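Local structure of cytosine-specific methyltransferase (Escherichia coli O157:H7 EDL933, 3G7U) at residues A[104-107]-A[108-111]; A[242-245]-A[246-250]; A[317-320]-A[321-325]. The protein probably transfers a methyl group from S-adenosyl-L-methionine to carbon 5 of cytosine in DNA, as a prophage-encoded member of the C5-methyltransferase family. All blocks are in the same frame, centred on the assembly; numbering follows the deposited sequence.

Contact 1 (A[104-107]-A[108-111])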
loop_
_atom_site.group_PDB
_atom_site.type_symbol
_atom_site.label_atom_id
_atom_site.label_comp_id
_atom_site.label_asym_id
_atom_site.label_seq_id
_atom_site.Cartn_x
_atom_site.Cartn_y
_atom_site.Cartn_z
ATOM N N TYR A 104 2.059 4.656 18.903
ATOM C CA TYR A 104 2.445 3.728 19.950
ATOM C C TYR A 104 1.691 4.011 21.260
ATOM O O TYR A 104 1.428 3.084 21.997
ATOM C CB TYR A 104 3.963 3.695 20.151
ATOM C CG TYR A 104 4.597 2.959 18.994
ATOM C CD1 TYR A 104 4.598 1.585 18.964
ATOM C CD2 TYR A 104 5.140 3.653 17.905
ATOM C CE1 TYR A 104 5.122 0.870 17.878
ATOM C CE2 TYR A 104 5.698 2.950 16.815
ATOM C CZ TYR A 104 5.683 1.577 16.816
ATOM O OH TYR A 104 6.216 0.867 15.768
ATOM N N ARG A 105 1.324 5.262 21.482
ATOM C CA ARG A 105 0.439 5.574 22.626
ATOM C C ARG A 105 -0.884 4.849 22.475
ATOM O O ARG A 105 -1.387 4.241 23.424
ATOM C CB ARG A 105 0.249 7.082 22.790
ATOM C CG ARG A 105 -0.772 7.460 23.848
ATOM C CD ARG A 105 -0.974 8.980 23.946
ATOM N NE ARG A 105 -1.409 9.613 22.685
ATOM C CZ ARG A 105 -2.647 9.560 22.181
ATOM N NH1 ARG A 105 -3.612 8.895 22.822
ATOM N NH2 ARG A 105 -2.934 10.176 21.027
ATOM N N LEU A 106 -1.454 4.894 21.274
ATOM C CA LEU A 106 -2.721 4.224 20.996
ATOM C C LEU A 106 -2.632 2.729 21.135
ATOM O O LEU A 106 -3.548 2.099 21.634
ATOM C CB LEU A 106 -3.261 4.623 19.619
ATOM C CG LEU A 106 -3.788 6.051 19.556
ATOM C CD1 LEU A 106 -4.191 6.412 18.137
ATOM C CD2 LEU A 106 -5.026 6.156 20.467
ATOM N N VAL A 107 -1.537 2.129 20.683
ATOM C CA VAL A 107 -1.350 0.702 20.895
ATOM C C VAL A 107 -1.356 0.358 22.426
ATOM O O VAL A 107 -1.956 -0.629 22.875
ATOM C CB VAL A 107 -0.042 0.201 20.231
ATOM C CG1 VAL A 107 0.278 -1.201 20.709
ATOM C CG2 VAL A 107 -0.171 0.236 18.679
ATOM N N SER A 108 -0.667 1.186 23.180
ATOM C CA SER A 108 -0.497 0.982 24.606
ATOM C C SER A 108 -1.864 1.102 25.307
ATOM O O SER A 108 -2.225 0.260 26.133
ATOM C CB SER A 108 0.438 2.054 25.144
ATOM O OG SER A 108 0.691 1.799 26.514
ATOM N N GLU A 109 -2.621 2.130 24.919
ATOM C CA GLU A 109 -3.945 2.409 25.501
ATOM C C GLU A 109 -4.972 1.358 25.097
ATOM O O GLU A 109 -5.825 0.951 25.895
ATOM C CB GLU A 109 -4.413 3.802 25.071
ATOM C CG GLU A 109 -3.616 4.992 25.643
ATOM C CD GLU A 109 -4.154 6.297 25.133
ATOM O OE1 GLU A 109 -5.140 6.222 24.372
ATOM O OE2 GLU A 109 -3.647 7.386 25.491
ATOM N N LEU A 110 -4.928 0.910 23.841
ATOM C CA LEU A 110 -5.930 -0.030 23.365
ATOM C C LEU A 110 -5.628 -1.491 23.608
ATOM O O LEU A 110 -6.544 -2.318 23.564
ATOM C CB LEU A 110 -6.268 0.187 21.889
ATOM C CG LEU A 110 -7.099 1.441 21.556
ATOM C CD1 LEU A 110 -7.026 1.816 20.073
ATOM C CD2 LEU A 110 -8.556 1.185 21.973
ATOM N N GLN A 111 -4.359 -1.811 23.847
ATOM C CA GLN A 111 -3.952 -3.209 24.091
ATOM C C GLN A 111 -4.455 -4.243 23.065
ATOM O O GLN A 111 -5.071 -5.231 23.448
ATOM C CB GLN A 111 -4.325 -3.652 25.544
ATOM C CG GLN A 111 -3.661 -2.802 26.619
ATOM C CD GLN A 111 -2.210 -3.190 26.824
ATOM O OE1 GLN A 111 -1.907 -4.371 26.968
ATOM N NE2 GLN A 111 -1.313 -2.207 26.843
#
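R105 and E109 form an i to i+4 salt bridge on the last turns of helix 94-110, a worked example of how a helix pairs opposite charges one turn apart. NH1 of R105 meets OE2 of E109 at 3.1 Å. The bond lies in the guanidinium plane but reaches the oxygen from above the carboxylate, the two flat groups being turned 55° apart. R105 carries its CG anti to the backbone N (chi1 173°) and then bends at chi3, which swings the guanidinium back alongside the helix; OE2 also rests 3.3 Å from CG of R105. Neither charge depends on the other alone. NH2 of R105 bonds the carbonyl of L57 and OE1 of E109 takes the backbone N of A59, so the pair ties this helix to the start of helix 59-66.

Main-chain bonds supply the frame: N of S108, E109 and L110 reach the carbonyls of Y104, R105 and L106, the E109 N to R105 O bond measuring 2.9 Å.

The leucines, V107 and the Y104 ring pack on other faces. L106 and L110 both rest on I62 of helix 59-66, whereas Y104 and V107 turn to helix 129-140 and to strand 114-119 of the central sheet in the Rossmann-like fold.

At the C-terminal end, Q111 leaves helical geometry with positive phi. Its N still bonds O of V107 at 2.8 Å, and its amide folds back until NE2 sits in the carbonyl plane of S108, on a lone pair of O at 2.7 Å.

Contact 2 (A[242-245]-A[246-250])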
loop_
_atom_site.group_PDB
_atom_site.type_symbol
_atom_site.label_atom_id
_atom_site.label_comp_id
_atom_site.label_asym_id
_atom_site.label_seq_id
_atom_site.Cartn_x
_atom_site.Cartn_y
_atom_site.Cartn_z
ATOM N N GLU A 242 -19.119 -0.574 -8.996
ATOM C CA GLU A 242 -18.935 -0.281 -10.422
ATOM C C GLU A 242 -17.618 -0.823 -10.980
ATOM O O GLU A 242 -17.604 -1.394 -12.091
ATOM C CB GLU A 242 -19.074 1.228 -10.701
ATOM C CG GLU A 242 -18.837 1.595 -12.159
ATOM C CD GLU A 242 -18.831 3.103 -12.434
ATOM O OE1 GLU A 242 -18.889 3.899 -11.472
ATOM O OE2 GLU A 242 -18.789 3.490 -13.628
ATOM N N SER A 243 -16.514 -0.675 -10.226
ATOM C CA SER A 243 -15.248 -1.263 -10.675
ATOM C C SER A 243 -15.303 -2.771 -10.854
ATOM O O SER A 243 -14.759 -3.310 -11.826
ATOM C CB SER A 243 -14.106 -0.890 -9.731
ATOM O OG SER A 243 -14.070 0.515 -9.660
ATOM N N ILE A 244 -15.968 -3.441 -9.915
ATOM C CA ILE A 244 -16.105 -4.896 -9.952
ATOM C C ILE A 244 -16.956 -5.354 -11.152
ATOM O O ILE A 244 -16.520 -6.236 -11.921
ATOM C CB ILE A 244 -16.619 -5.464 -8.613
ATOM C CG1 ILE A 244 -15.568 -5.258 -7.518
ATOM C CG2 ILE A 244 -16.871 -6.971 -8.717
ATOM C CD1 ILE A 244 -16.133 -5.432 -6.121
ATOM N N ALA A 245 -18.103 -4.698 -11.332
ATOM C CA ALA A 245 -18.988 -4.886 -12.493
ATOM C C ALA A 245 -18.290 -4.645 -13.821
ATOM O O ALA A 245 -18.384 -5.463 -14.726
ATOM C CB ALA A 245 -20.199 -4.011 -12.373
ATOM N N LYS A 246 -17.551 -3.544 -13.936
ATOM C CA LYS A 246 -16.803 -3.285 -15.183
ATOM C C LYS A 246 -15.703 -4.288 -15.433
ATOM O O LYS A 246 -15.501 -4.695 -16.583
ATOM C CB LYS A 246 -16.302 -1.835 -15.256
ATOM C CG LYS A 246 -17.430 -0.880 -15.661
ATOM C CD LYS A 246 -16.965 0.559 -15.755
ATOM C CE LYS A 246 -17.912 1.457 -16.526
ATOM N NZ LYS A 246 -19.198 1.701 -15.827
ATOM N N LEU A 247 -14.973 -4.689 -14.387
ATOM C CA LEU A 247 -13.939 -5.706 -14.553
ATOM C C LEU A 247 -14.487 -7.007 -15.158
ATOM O O LEU A 247 -13.793 -7.668 -15.924
ATOM C CB LEU A 247 -13.225 -6.001 -13.245
ATOM C CG LEU A 247 -12.072 -7.007 -13.317
ATOM C CD1 LEU A 247 -11.042 -6.667 -14.387
ATOM C CD2 LEU A 247 -11.386 -7.164 -11.963
ATOM N N LYS A 248 -15.729 -7.349 -14.823
ATOM C CA LYS A 248 -16.394 -8.528 -15.399
ATOM C C LYS A 248 -16.548 -8.402 -16.905
ATOM O O LYS A 248 -16.617 -9.412 -17.584
ATOM C CB LYS A 248 -17.764 -8.777 -14.765
ATOM C CG LYS A 248 -17.693 -9.485 -13.427
ATOM C CD LYS A 248 -19.043 -9.461 -12.687
ATOM C CE LYS A 248 -18.859 -9.955 -11.242
ATOM N NZ LYS A 248 -20.128 -9.959 -10.480
ATOM N N ASN A 249 -16.567 -7.159 -17.404
ATOM C CA ASN A 249 -16.574 -6.870 -18.832
ATOM C C ASN A 249 -15.223 -6.454 -19.405
ATOM O O ASN A 249 -15.187 -5.799 -20.442
ATOM C CB ASN A 249 -17.614 -5.793 -19.121
ATOM C CG ASN A 249 -19.043 -6.306 -18.901
ATOM O OD1 ASN A 249 -19.935 -5.561 -18.511
ATOM N ND2 ASN A 249 -19.252 -7.593 -19.162
ATOM N N ASN A 250 -14.146 -6.840 -18.716
ATOM C CA ASN A 250 -12.751 -6.572 -19.094
ATOM C C ASN A 250 -12.433 -5.085 -19.198
ATOM O O ASN A 250 -11.577 -4.684 -19.983
ATOM C CB ASN A 250 -12.369 -7.278 -20.404
ATOM C CG ASN A 250 -12.545 -8.814 -20.338
ATOM O OD1 ASN A 250 -12.806 -9.389 -19.287
ATOM N ND2 ASN A 250 -12.363 -9.464 -21.467
#
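The backbone N of K246 and the carbonyl O of E242 make the shortest bond between 242-245 and 246-250, 2.8 Å with an angle of 165° at the hydrogen, and the same two residues are joined a second time through their side chains. NZ of K246 lies 2.9 Å from OE2 of E242 in a salt bridge that uses the anti lone pair, the one turned away from the other carboxylate oxygen. The two side chains lie side by side and point the same way, a classic i to i+4 ion pair on the short helix 241-248. Extension serves the glutamate, with CG anti to the backbone N (chi1 178°), while the lysine stays stretched until a bend at chi4 (69°) carries NZ to OE2; CE of K246 follows at 3.6 Å from that oxygen.

The helix ends just two residues beyond K246. N of L247 bonds O of S243, and N of K248 bonds O of I244 at 3.2 Å, with a weak second bond to O of A245. A Schellman motif then closes the helix. N250, at positive phi, is its C-prime residue and sends its N to O of L247 at 2.9 Å, while I251 N returns to O of K246.

Around the pair, S243 is bonded by its hydroxyl to D240, and W215 meets K246 in a cation-pi contact. OE1 of E242 is engaged by R335 in a second salt bridge. The carboxylate is thus shared between two cations and the lysine between an anion and an aromatic ring, an environment that would be expected to favour the charged form of both.

Contact 3 (A[317-320]-A[321-325])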
loop_
_atom_site.group_PDB
_atom_site.type_symbol
_atom_site.label_atom_id
_atom_site.label_comp_id
_atom_site.label_asym_id
_atom_site.label_seq_id
_atom_site.Cartn_x
_atom_site.Cartn_y
_atom_site.Cartn_z
ATOM N N ARG A 317 6.558 7.613 -23.436
ATOM C CA ARG A 317 5.674 8.378 -22.570
ATOM C C ARG A 317 5.900 7.956 -21.113
ATOM O O ARG A 317 6.410 6.858 -20.869
ATOM C CB ARG A 317 4.206 8.120 -22.964
ATOM C CG ARG A 317 3.809 6.653 -22.975
ATOM C CD ARG A 317 2.302 6.541 -22.955
ATOM N NE ARG A 317 1.756 5.184 -22.980
ATOM C CZ ARG A 317 1.636 4.366 -21.923
ATOM N NH1 ARG A 317 2.056 4.744 -20.719
ATOM N NH2 ARG A 317 1.053 3.179 -22.066
ATOM N N VAL A 318 5.492 8.796 -20.155
ATOM C CA VAL A 318 5.430 8.343 -18.770
ATOM C C VAL A 318 4.326 7.304 -18.641
ATOM O O VAL A 318 3.435 7.242 -19.496
ATOM C CB VAL A 318 5.164 9.507 -17.801
ATOM C CG1 VAL A 318 6.303 10.508 -17.882
ATOM C CG2 VAL A 318 3.879 10.222 -18.166
ATOM N N ILE A 319 4.401 6.457 -17.615
ATOM C CA ILE A 319 3.376 5.427 -17.382
ATOM C C ILE A 319 2.051 6.067 -16.917
ATOM O O ILE A 319 2.067 7.204 -16.439
ATOM C CB ILE A 319 3.880 4.332 -16.364
ATOM C CG1 ILE A 319 4.216 4.957 -14.995
ATOM C CG2 ILE A 319 5.088 3.524 -17.011
ATOM C CD1 ILE A 319 4.599 3.890 -13.927
ATOM N N THR A 320 0.947 5.327 -17.013
ATOM C CA THR A 320 -0.349 5.782 -16.594
ATOM C C THR A 320 -0.543 5.445 -15.120
ATOM O O THR A 320 0.191 4.622 -14.550
ATOM C CB THR A 320 -1.472 5.071 -17.369
ATOM O OG1 THR A 320 -1.433 3.692 -17.040
ATOM C CG2 THR A 320 -1.293 5.228 -18.862
ATOM N N PRO A 321 -1.508 6.105 -14.472
ATOM C CA PRO A 321 -1.794 5.684 -13.088
ATOM C C PRO A 321 -2.099 4.189 -12.960
ATOM O O PRO A 321 -1.696 3.551 -11.979
ATOM C CB PRO A 321 -3.047 6.510 -12.740
ATOM C CG PRO A 321 -2.926 7.723 -13.547
ATOM C CD PRO A 321 -2.270 7.298 -14.873
ATOM N N ARG A 322 -2.827 3.620 -13.917
ATOM C CA ARG A 322 -3.152 2.200 -13.778
ATOM C C ARG A 322 -1.895 1.339 -13.913
ATOM O O ARG A 322 -1.742 0.352 -13.210
ATOM C CB ARG A 322 -4.223 1.750 -14.784
ATOM C CG ARG A 322 -4.602 0.242 -14.758
ATOM C CD ARG A 322 -5.067 -0.279 -13.393
ATOM N NE ARG A 322 -6.295 0.364 -12.951
ATOM C CZ ARG A 322 -6.754 0.324 -11.702
ATOM N NH1 ARG A 322 -6.107 -0.376 -10.767
ATOM N NH2 ARG A 322 -7.892 0.946 -11.396
ATOM N N GLU A 323 -0.964 1.758 -14.765
ATOM C CA GLU A 323 0.310 1.043 -14.881
ATOM C C GLU A 323 1.116 1.113 -13.598
ATOM O O GLU A 323 1.661 0.098 -13.161
ATOM C CB GLU A 323 1.126 1.582 -16.067
ATOM C CG GLU A 323 0.488 1.149 -17.414
ATOM C CD GLU A 323 1.000 1.902 -18.655
ATOM O OE1 GLU A 323 1.681 2.942 -18.521
ATOM O OE2 GLU A 323 0.678 1.459 -19.798
ATOM N N ALA A 324 1.178 2.299 -12.988
ATOM C CA ALA A 324 1.821 2.448 -11.700
ATOM C C ALA A 324 1.166 1.576 -10.622
ATOM O O ALA A 324 1.881 0.961 -9.786
ATOM C CB ALA A 324 1.806 3.903 -11.274
ATOM N N ALA A 325 -0.165 1.531 -10.630
ATOM C CA ALA A 325 -0.946 0.706 -9.666
ATOM C C ALA A 325 -0.564 -0.740 -9.825
ATOM O O ALA A 325 -0.353 -1.451 -8.831
ATOM C CB ALA A 325 -2.437 0.858 -9.892
#
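T320 places OG1 between its own backbone N and carbonyl carbon (chi1 65°), and E323 sets CG anti to its carbonyl carbon (chi1 -72°), a combination that faces each side chain to the other's backbone N. The result is a capping box at the start of helix 321-328. N of E323 donates to OG1 of T320 at 3.0 Å, and N of T320 donates to OE1 of E323 at 2.9 Å, arriving from above the carboxylate plane.

R317 meets the end of that carboxylate. Its NH1 and NH2 grip OE1 and OE2 end-on, each bond 2.9 Å and nearly straight, both on syn lone pairs, with the two groups within 15° of coplanar. OE1 therefore accepts from two donors, and NH1 gives a further bond to O of V318 at 3.1 Å. Held by the arginine, the carboxylate has little freedom to rotate, so a box that fixes the helix start is itself fixed by the preceding loop. Nearby, I319 lays CD1 3.9 Å from CB of A324, while N of A324 bonds O of T320 to open the helical pattern.

The whole contact is buried. R317 and T320 rest on I204, just ahead of strand 205-207, E323 touches L200, and P321 and A324 pack against F344 of helix 340-348.

In the fold
All three contacts are short-range, and two of them finish helices while the third begins one. Contact 1 stands apart: its centre lies about 40 Å from that of contact 2 and about 38 Å from that of contact 3, on the other side of the chain's centre. It is also the one near the predicted catalytic C81, whose side chain is about 9 Å from that of Y104; the side chain of Y104 is also about 4 Å from a bound glycerol, probably from the crystallisation liquor. Contacts 2 and 3 are closer neighbours, about 20 Å between centres and about 6 Å between nearest atoms, without touching. Both lie away from the predicted active site.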